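Local coordinates for protein virB8 (Agrobacterium tumefaciens, PDB 2CC3), which belongs to a type IV secretion system and probably helps direct T-DNA transfer to plant cells, this chain being its periplasmic domain, at residues A[24-29]-A[68-73]; A[90-95]-A[104-109]; A[110-115]-A[128-133]. All blocks are in the same frame, centred on the assembly; numbering follows the deposited sequence.

Contact 1: A[24-29]-A[68-73]; sequences SYDADT and HGRLEV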
loop_
_atom_site.group_PDB
_atom_site.type_symbol
_atom_site.label_atom_id
_atom_site.label_comp_id
_atom_site.label_asym_id
_atom_site.label_seq_id
_atom_site.Cartn_x
_atom_site.Cartn_y
_atom_site.Cartn_z
ATOM N N SER A 24 6.128 1.025 -9.967
ATOM C CA SER A 24 5.705 -0.371 -10.059
ATOM C C SER A 24 4.658 -0.526 -11.143
ATOM O O SER A 24 4.035 0.463 -11.538
ATOM C CB SER A 24 5.074 -0.810 -8.740
ATOM O OG SER A 24 6.004 -1.508 -7.968
ATOM N N TYR A 25 4.450 -1.752 -11.618
ATOM C CA TYR A 25 3.308 -2.048 -12.505
ATOM C C TYR A 25 2.799 -3.473 -12.365
ATOM O O TYR A 25 3.556 -4.442 -12.447
ATOM C CB TYR A 25 3.596 -1.807 -14.002
ATOM C CG TYR A 25 2.406 -2.216 -14.876
ATOM C CD1 TYR A 25 1.268 -1.408 -14.934
ATOM C CD2 TYR A 25 2.395 -3.413 -15.592
ATOM C CE1 TYR A 25 0.167 -1.757 -15.687
ATOM C CE2 TYR A 25 1.290 -3.769 -16.360
ATOM C CZ TYR A 25 0.178 -2.928 -16.391
ATOM O OH TYR A 25 -0.944 -3.207 -17.140
ATOM N N ASP A 26 1.493 -3.593 -12.204
ATOM C CA ASP A 26 0.843 -4.898 -12.169
ATOM C C ASP A 26 -0.566 -4.648 -12.680
ATOM O O ASP A 26 -1.281 -3.822 -12.120
ATOM C CB ASP A 26 0.836 -5.410 -10.718
ATOM C CG ASP A 26 0.315 -6.827 -10.589
ATOM O OD1 ASP A 26 1.053 -7.772 -10.903
ATOM O OD2 ASP A 26 -0.838 -7.010 -10.140
ATOM N N ALA A 27 -0.972 -5.324 -13.748
ATOM C CA ALA A 27 -2.325 -5.091 -14.295
ATOM C C ALA A 27 -3.444 -5.163 -13.226
ATOM O O ALA A 27 -4.429 -4.419 -13.291
ATOM C CB ALA A 27 -2.602 -6.056 -15.448
ATOM N N ASP A 28 -3.277 -6.044 -12.236
ATOM C CA ASP A 28 -4.248 -6.159 -11.139
ATOM C C ASP A 28 -4.294 -4.938 -10.228
ATOM O O ASP A 28 -5.348 -4.620 -9.699
ATOM C CB ASP A 28 -3.991 -7.410 -10.293
ATOM C CG ASP A 28 -4.167 -8.691 -11.087
ATOM O OD1 ASP A 28 -4.779 -8.637 -12.184
ATOM O OD2 ASP A 28 -3.689 -9.755 -10.623
ATOM N N THR A 29 -3.153 -4.272 -10.036
ATOM C CA THR A 29 -3.040 -3.121 -9.124
ATOM C C THR A 29 -3.019 -1.801 -9.873
ATOM O O THR A 29 -2.885 -0.735 -9.266
ATOM C CB THR A 29 -1.752 -3.178 -8.307
ATOM O OG1 THR A 29 -0.628 -3.123 -9.190
ATOM C CG2 THR A 29 -1.682 -4.438 -7.458
ATOM N N HIS A 68 0.973 -9.529 -19.045
ATOM C CA HIS A 68 2.087 -10.488 -19.232
ATOM C C HIS A 68 3.433 -10.083 -18.630
ATOM O O HIS A 68 4.451 -10.766 -18.844
ATOM C CB HIS A 68 2.318 -10.731 -20.719
ATOM C CG HIS A 68 1.354 -11.690 -21.330
ATOM N ND1 HIS A 68 1.761 -12.789 -22.048
ATOM C CD2 HIS A 68 -0.000 -11.714 -21.331
ATOM C CE1 HIS A 68 0.700 -13.450 -22.469
ATOM N NE2 HIS A 68 -0.382 -12.817 -22.050
ATOM N N GLY A 69 3.453 -8.966 -17.917
ATOM C CA GLY A 69 4.674 -8.475 -17.328
ATOM C C GLY A 69 4.377 -7.589 -16.142
ATOM O O GLY A 69 3.248 -7.133 -15.951
ATOM N N ARG A 70 5.406 -7.351 -15.349
ATOM C CA ARG A 70 5.310 -6.544 -14.141
ATOM C C ARG A 70 6.619 -5.802 -13.942
ATOM O O ARG A 70 7.660 -6.259 -14.413
ATOM C CB ARG A 70 5.093 -7.440 -12.920
ATOM C CG ARG A 70 3.658 -7.803 -12.630
ATOM C CD ARG A 70 3.566 -9.191 -11.985
ATOM N NE ARG A 70 3.925 -9.202 -10.564
ATOM C CZ ARG A 70 3.418 -10.058 -9.672
ATOM N NH1 ARG A 70 2.525 -10.968 -10.057
ATOM N NH2 ARG A 70 3.802 -10.011 -8.397
ATOM N N LEU A 71 6.538 -4.686 -13.218
ATOM C CA LEU A 71 7.684 -3.935 -12.746
ATOM C C LEU A 71 7.627 -3.913 -11.230
ATOM O O LEU A 71 6.602 -3.560 -10.655
ATOM C CB LEU A 71 7.671 -2.498 -13.307
ATOM C CG LEU A 71 7.892 -2.238 -14.808
ATOM C CD1 LEU A 71 7.379 -0.859 -15.259
ATOM C CD2 LEU A 71 9.341 -2.419 -15.247
ATOM N N GLU A 72 8.723 -4.339 -10.593
ATOM C CA GLU A 72 8.891 -4.277 -9.145
ATOM C C GLU A 72 9.990 -3.294 -8.695
ATOM O O GLU A 72 10.990 -3.100 -9.387
ATOM C CB GLU A 72 9.146 -5.681 -8.571
ATOM C CG GLU A 72 7.869 -6.499 -8.483
ATOM C CD GLU A 72 8.117 -7.965 -8.197
ATOM O OE1 GLU A 72 9.134 -8.286 -7.521
ATOM O OE2 GLU A 72 7.287 -8.793 -8.652
ATOM N N VAL A 73 9.796 -2.710 -7.506
ATOM C CA VAL A 73 10.627 -1.630 -7.023
ATOM C C VAL A 73 11.121 -1.971 -5.619
ATOM O O VAL A 73 10.339 -2.322 -4.738
ATOM C CB VAL A 73 9.878 -0.259 -7.137
ATOM C CG1 VAL A 73 10.492 0.813 -6.266
ATOM C CG2 VAL A 73 9.873 0.218 -8.581
#
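Tyr25 and Leu71 form a single antiparallel hydrogen-bonded bridge that fastens the loop after helix 6-23 to strand 69-82, an outermost strand of this chain's curved sheet in the NTF2-like fold of VirB8. Two backbone bonds make the bridge. Tyr25 N reaches Leu71 O at 3.0 Å with a nearly straight N-H (165°), and Leu71 N returns to a lone pair of Tyr25 O at 3.1 Å. Tyr25 O also receives a CA-H...O contact from Arg70 CA at 3.2 Å, while Ser24, the first residue to leave the helix, adds a weak bond from OG to Leu71 O.

Apolar contact is slight: Tyr25 CB lies 4.1 Å from Leu71 CD1. Tyr25 CG stands anti to the backbone N (chi1 176°), and the ring beyond it has Gly69 O at its edge, 3.8 Å from Tyr25 CD2 and near the ring plane, while Ala27 N sits over one face towards the rim. Pro61, Gln62 and Leu65 pack against this buried ring.

The charged part is a network of Asp26, Arg70 and Glu72. Asp26 and Arg70 run side by side, pointing the same way, their carboxylate and guanidinium planes 84° apart. Asp26 OD1 stands over one guanidinium face, 3.2 Å from Arg70 NE, so the attraction is of charges and no N-H aims at it. Glu72 OE2 is a distant partner of Arg70 NH2 at 3.7 Å. The stronger partner of Arg70 is Asp28 of the second subunit, bound through NH1; acidic groups of both subunits crowd here, and the arginine probably offsets part of their repulsion. Within the loop, Asp26 O takes two donors from the same face of its plane, Thr29 N and Thr29 OG1, the latter at 3.1 Å.

Contact 2: A[90-95]-A[104-109]; sequences YKRTLI and STWTAT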
loop_
_atom_site.group_PDB
_atom_site.type_symbol
_atom_site.label_atom_id
_atom_site.label_comp_id
_atom_site.label_asym_id
_atom_site.label_seq_id
_atom_site.Cartn_x
_atom_site.Cartn_y
_atom_site.Cartn_z
ATOM N N TYR A 90 16.300 3.585 -5.943
ATOM C CA TYR A 90 15.565 2.337 -5.921
ATOM C C TYR A 90 16.001 1.496 -7.075
ATOM O O TYR A 90 16.451 2.018 -8.072
ATOM C CB TYR A 90 14.019 2.558 -5.961
ATOM C CG TYR A 90 13.501 3.292 -7.178
ATOM C CD1 TYR A 90 12.995 2.607 -8.261
ATOM C CD2 TYR A 90 13.532 4.685 -7.235
ATOM C CE1 TYR A 90 12.550 3.274 -9.381
ATOM C CE2 TYR A 90 13.086 5.358 -8.330
ATOM C CZ TYR A 90 12.602 4.654 -9.417
ATOM O OH TYR A 90 12.147 5.348 -10.525
ATOM N N LYS A 91 15.872 0.188 -6.911
ATOM C CA LYS A 91 16.105 -0.786 -7.955
ATOM C C LYS A 91 14.794 -1.176 -8.570
ATOM O O LYS A 91 13.810 -1.434 -7.851
ATOM C CB LYS A 91 16.760 -2.029 -7.346
ATOM C CG LYS A 91 17.002 -3.176 -8.329
ATOM C CD LYS A 91 17.938 -4.197 -7.687
ATOM C CE LYS A 91 17.936 -5.555 -8.411
ATOM N NZ LYS A 91 17.234 -6.646 -7.656
ATOM N N ARG A 92 14.784 -1.258 -9.902
ATOM C CA ARG A 92 13.578 -1.566 -10.653
ATOM C C ARG A 92 13.771 -2.834 -11.484
ATOM O O ARG A 92 14.702 -2.931 -12.269
ATOM C CB ARG A 92 13.214 -0.388 -11.543
ATOM C CG ARG A 92 11.725 -0.210 -11.812
ATOM C CD ARG A 92 11.444 -0.519 -13.248
ATOM N NE ARG A 92 10.734 0.558 -13.915
ATOM C CZ ARG A 92 10.954 0.954 -15.171
ATOM N NH1 ARG A 92 11.906 0.386 -15.917
ATOM N NH2 ARG A 92 10.228 1.944 -15.678
ATOM N N THR A 93 12.879 -3.801 -11.298
ATOM C CA THR A 93 13.007 -5.103 -11.915
ATOM C C THR A 93 11.847 -5.314 -12.868
ATOM O O THR A 93 10.677 -5.195 -12.475
ATOM C CB THR A 93 12.992 -6.204 -10.837
ATOM O OG1 THR A 93 13.916 -5.864 -9.796
ATOM C CG2 THR A 93 13.358 -7.527 -11.426
ATOM N N LEU A 94 12.190 -5.607 -14.119
ATOM C CA LEU A 94 11.240 -6.000 -15.148
ATOM C C LEU A 94 11.130 -7.534 -15.185
ATOM O O LEU A 94 12.137 -8.231 -15.401
ATOM C CB LEU A 94 11.682 -5.451 -16.510
ATOM C CG LEU A 94 10.960 -5.975 -17.747
ATOM C CD1 LEU A 94 9.535 -5.476 -17.789
ATOM C CD2 LEU A 94 11.714 -5.576 -19.013
ATOM N N ILE A 95 9.913 -8.033 -14.967
ATOM C CA ILE A 95 9.633 -9.468 -14.979
ATOM C C ILE A 95 8.648 -9.787 -16.100
ATOM O O ILE A 95 7.468 -9.477 -16.013
ATOM C CB ILE A 95 9.115 -9.976 -13.584
ATOM C CG1 ILE A 95 10.151 -9.657 -12.494
ATOM C CG2 ILE A 95 8.803 -11.486 -13.612
ATOM C CD1 ILE A 95 9.787 -10.144 -11.103
ATOM N N SER A 104 17.509 -2.592 -13.046
ATOM C CA SER A 104 18.195 -1.308 -13.217
ATOM C C SER A 104 17.935 -0.440 -11.988
ATOM O O SER A 104 16.915 -0.620 -11.321
ATOM C CB SER A 104 17.690 -0.588 -14.459
ATOM O OG SER A 104 16.278 -0.442 -14.388
ATOM N N THR A 105 18.842 0.507 -11.715
ATOM C CA THR A 105 18.754 1.405 -10.552
ATOM C C THR A 105 18.466 2.858 -10.964
ATOM O O THR A 105 18.903 3.311 -12.003
ATOM C CB THR A 105 20.014 1.279 -9.648
ATOM O OG1 THR A 105 20.203 -0.101 -9.283
ATOM C CG2 THR A 105 19.853 2.070 -8.370
ATOM N N TRP A 106 17.726 3.576 -10.117
ATOM C CA TRP A 106 17.127 4.873 -10.447
ATOM C C TRP A 106 17.241 5.822 -9.266
ATOM O O TRP A 106 17.390 5.404 -8.134
ATOM C CB TRP A 106 15.621 4.705 -10.782
ATOM C CG TRP A 106 15.222 3.887 -12.035
ATOM C CD1 TRP A 106 15.312 2.538 -12.202
ATOM C CD2 TRP A 106 14.595 4.390 -13.226
ATOM N NE1 TRP A 106 14.810 2.165 -13.434
ATOM C CE2 TRP A 106 14.370 3.285 -14.085
ATOM C CE3 TRP A 106 14.238 5.680 -13.671
ATOM C CZ2 TRP A 106 13.791 3.421 -15.358
ATOM C CZ3 TRP A 106 13.644 5.824 -14.942
ATOM C CH2 TRP A 106 13.413 4.696 -15.763
ATOM N N THR A 107 17.156 7.119 -9.524
ATOM C CA THR A 107 17.062 8.078 -8.447
ATOM C C THR A 107 15.791 8.901 -8.725
ATOM O O THR A 107 15.720 9.584 -9.752
ATOM C CB THR A 107 18.292 9.004 -8.405
ATOM O OG1 THR A 107 19.490 8.220 -8.334
ATOM C CG2 THR A 107 18.241 9.956 -7.212
ATOM N N ALA A 108 14.785 8.832 -7.853
ATOM C CA ALA A 108 13.672 9.778 -7.991
ATOM C C ALA A 108 14.005 11.047 -7.223
ATOM O O ALA A 108 14.540 10.982 -6.103
ATOM C CB ALA A 108 12.292 9.153 -7.514
ATOM N N THR A 109 13.728 12.202 -7.829
ATOM C CA THR A 109 13.799 13.480 -7.114
ATOM C C THR A 109 12.380 13.971 -6.821
ATOM O O THR A 109 11.595 14.190 -7.746
ATOM C CB THR A 109 14.677 14.550 -7.872
ATOM O OG1 THR A 109 15.967 13.984 -8.138
ATOM C CG2 THR A 109 14.873 15.792 -7.018
HETATM O O HOH W 1 13.927 -2.469 -15.027
#
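Trp106 CB sits over one face of the Tyr90 ring, towards its rim and only 3.3 Å from Tyr90 CZ, in a CH-pi contact. The two rings are nearly parallel (9°) but displaced laterally, with little face-to-face overlap. At the edge of the tyrosine, CE2 meets Ala108 N at 3.9 Å. Tyr90 OH is hydrogen-bonded to Thr137 OG1 of strand 130-139. Trp106 CZ2 lies over one face of the Arg92 guanidinium, 3.6 Å from Arg92 NH1, with the two planes 57° apart; water 1 is in plane at the guanidinium edge. Arg92 NE is buried here with no partner in the model. Trp106 NE1 donates to Ser104 OG at 3.1 Å, tilted somewhat from the indole plane, and water 1 links that hydroxyl to Arg92 O.

Backbone bonds join Tyr90 with Trp106 and Arg92 with Ser104, Trp106 N lying 2.9 Å from Tyr90 O. Lys91 and Thr105, a non-hydrogen-bonded pair, occupy the other face. Trp16 and Val19 of helix 6-23 touch Tyr90, as in the helix-backed antiparallel hairpin of an NTF2-like fold.

Contact 3: A[110-115]-A[128-133]; sequences VRYEKV and GGLVVT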
loop_
_atom_site.group_PDB
_atom_site.type_symbol
_atom_site.label_atom_id
_atom_site.label_comp_id
_atom_site.label_asym_id
_atom_site.label_seq_id
_atom_site.Cartn_x
_atom_site.Cartn_y
_atom_site.Cartn_z
ATOM N N VAL A 110 12.056 14.129 -5.533
ATOM C CA VAL A 110 10.658 14.381 -5.120
ATOM C C VAL A 110 10.552 15.622 -4.248
ATOM O O VAL A 110 11.078 15.649 -3.139
ATOM C CB VAL A 110 10.010 13.169 -4.382
ATOM C CG1 VAL A 110 8.519 13.437 -4.074
ATOM C CG2 VAL A 110 10.147 11.875 -5.212
ATOM N N ARG A 111 9.888 16.652 -4.775
ATOM C CA ARG A 111 9.518 17.834 -4.001
ATOM C C ARG A 111 8.068 17.675 -3.535
ATOM O O ARG A 111 7.189 17.240 -4.295
ATOM C CB ARG A 111 9.689 19.137 -4.843
ATOM C CG ARG A 111 9.602 20.433 -4.025
ATOM C CD ARG A 111 9.502 21.710 -4.868
ATOM N NE ARG A 111 10.771 22.008 -5.511
ATOM C CZ ARG A 111 11.797 22.611 -4.916
ATOM N NH1 ARG A 111 11.721 23.000 -3.642
ATOM N NH2 ARG A 111 12.921 22.806 -5.595
ATOM N N TYR A 112 7.811 18.045 -2.296
ATOM C CA TYR A 112 6.486 17.834 -1.730
ATOM C C TYR A 112 6.163 19.036 -0.869
ATOM O O TYR A 112 7.076 19.709 -0.405
ATOM C CB TYR A 112 6.458 16.521 -0.889
ATOM C CG TYR A 112 7.367 16.550 0.341
ATOM C CD1 TYR A 112 6.864 16.928 1.582
ATOM C CD2 TYR A 112 8.726 16.200 0.258
ATOM C CE1 TYR A 112 7.673 16.980 2.683
ATOM C CE2 TYR A 112 9.551 16.221 1.396
ATOM C CZ TYR A 112 9.007 16.622 2.592
ATOM O OH TYR A 112 9.769 16.695 3.745
ATOM N N GLU A 113 4.869 19.287 -0.664
ATOM C CA GLU A 113 4.374 20.227 0.330
ATOM C C GLU A 113 3.467 19.477 1.323
ATOM O O GLU A 113 3.045 18.362 1.080
ATOM C CB GLU A 113 3.579 21.349 -0.352
ATOM C CG GLU A 113 2.167 20.922 -0.822
ATOM C CD GLU A 113 1.554 21.808 -1.923
ATOM O OE1 GLU A 113 0.385 21.565 -2.280
ATOM O OE2 GLU A 113 2.222 22.739 -2.439
ATOM N N LYS A 114 3.184 20.103 2.447
ATOM C CA LYS A 114 2.110 19.678 3.343
ATOM C C LYS A 114 0.868 20.539 3.176
ATOM O O LYS A 114 0.950 21.762 3.252
ATOM C CB LYS A 114 2.595 19.801 4.773
ATOM C CG LYS A 114 3.020 18.484 5.296
ATOM C CD LYS A 114 4.259 18.562 6.165
ATOM C CE LYS A 114 4.595 17.146 6.638
ATOM N NZ LYS A 114 3.552 16.582 7.590
ATOM N N VAL A 115 -0.272 19.912 2.917
ATOM C CA VAL A 115 -1.558 20.598 3.057
ATOM C C VAL A 115 -2.189 20.264 4.424
ATOM O O VAL A 115 -2.117 19.114 4.897
ATOM C CB VAL A 115 -2.523 20.304 1.879
ATOM C CG1 VAL A 115 -1.845 20.600 0.567
ATOM C CG2 VAL A 115 -3.023 18.870 1.918
ATOM N N GLY A 128 -0.283 12.248 6.633
ATOM C CA GLY A 128 0.506 13.464 6.806
ATOM C C GLY A 128 0.176 14.638 5.879
ATOM O O GLY A 128 0.785 15.696 5.984
ATOM N N GLY A 129 -0.743 14.446 4.948
ATOM C CA GLY A 129 -1.186 15.532 4.077
ATOM C C GLY A 129 -0.162 15.923 3.021
ATOM O O GLY A 129 -0.123 17.063 2.568
ATOM N N LEU A 130 0.637 14.951 2.602
ATOM C CA LEU A 130 1.689 15.145 1.621
ATOM C C LEU A 130 1.142 15.207 0.201
ATOM O O LEU A 130 0.372 14.351 -0.219
ATOM C CB LEU A 130 2.728 14.013 1.710
ATOM C CG LEU A 130 3.623 13.908 2.951
ATOM C CD1 LEU A 130 4.880 13.112 2.612
ATOM C CD2 LEU A 130 3.995 15.310 3.512
ATOM N N VAL A 131 1.553 16.222 -0.539
ATOM C CA VAL A 131 1.248 16.295 -1.964
ATOM C C VAL A 131 2.562 16.481 -2.671
ATOM O O VAL A 131 3.385 17.268 -2.223
ATOM C CB VAL A 131 0.333 17.491 -2.271
ATOM C CG1 VAL A 131 -0.200 17.447 -3.719
ATOM C CG2 VAL A 131 -0.785 17.522 -1.262
ATOM N N VAL A 132 2.759 15.741 -3.759
ATOM C CA VAL A 132 3.955 15.906 -4.609
ATOM C C VAL A 132 3.778 16.980 -5.682
ATOM O O VAL A 132 2.976 16.830 -6.605
ATOM C CB VAL A 132 4.386 14.581 -5.273
ATOM C CG1 VAL A 132 5.699 14.777 -6.095
ATOM C CG2 VAL A 132 4.537 13.491 -4.191
ATOM N N THR A 133 4.591 18.025 -5.560
ATOM C CA THR A 133 4.555 19.241 -6.403
ATOM C C THR A 133 5.559 19.267 -7.574
ATOM O O THR A 133 5.357 19.997 -8.577
ATOM C CB THR A 133 4.808 20.488 -5.537
ATOM O OG1 THR A 133 6.030 20.331 -4.791
ATOM C CG2 THR A 133 3.665 20.673 -4.591
#
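Leu130 CD2 pushes into the hollow between Tyr112 and Lys114, where strands 102-114 and 130-139 pair antiparallel in the curved sheet of this NTF2-like domain. The methyl lies 3.8 Å from Tyr112 CD1 on one flank and 3.7 Å from Lys114 CE on the other. Tyr112 crosses Leu130 obliquely, whereas Lys114 runs beside it in the same direction. Further along, Val110 and Val132 cross at about a right angle, CG1 against CG1 at 3.7 Å. Helix 6-23 packs on part of this face: Leu15 touches Val110 and Tyr112, and Ser14 touches Leu130.

The face bearing Glu113 and Val131 has its own fit. Val115 CG1 meets Val131 CG2 at 3.7 Å, again with the side chains crossed. Glu113, extended beyond CG, lies alongside Val131 and brings OE2 to 3.3 Å from the Thr133 CG2 methyl. The threonine OG1 turns instead to the Arg111 alkyl chain and, by a weak bond, to Arg111 O. Ala42 packs against both Val131 and Thr133.

Backbone bonds set the register. Glu113 and Val131 exchange N-H and C=O as a hydrogen-bonded pair, Thr133 N reaches Arg111 O, and Val115 N reaches Gly129 O. At Gly129 phi is positive (73°), and a CB there would run into Val115 O, which lies 3.8 Å from Gly129 CA. Lys114 pairs chiefly with Glu7 and packs on Gln6 of the second subunit; Lys114 NZ, turned off the line of the chain at chi4 (-67°), also makes a weak bond of 3.3 Å to Gly128 O.

From the N terminus, helix 6-23 leads into the first segment of contact 1, which closes a mainly helical loop by returning the chain to strand 69-82. Contact 2 then closes the long hairpin of strands 85-96 and 102-114, and contact 3 closes the excursion that carries helix 120-123. The three follow in series, without nesting or crossing. Strand 69-82 joins contact 1 to contact 2 through backbone bonds with 85-96, Glu72 O to Thr93 N among them, and strand 102-114 runs on from contact 2 into contact 3. Contacts 1 and 3 lie on opposite sides of the chain's centre, about 25 Å apart between centres, and each touches the second subunit.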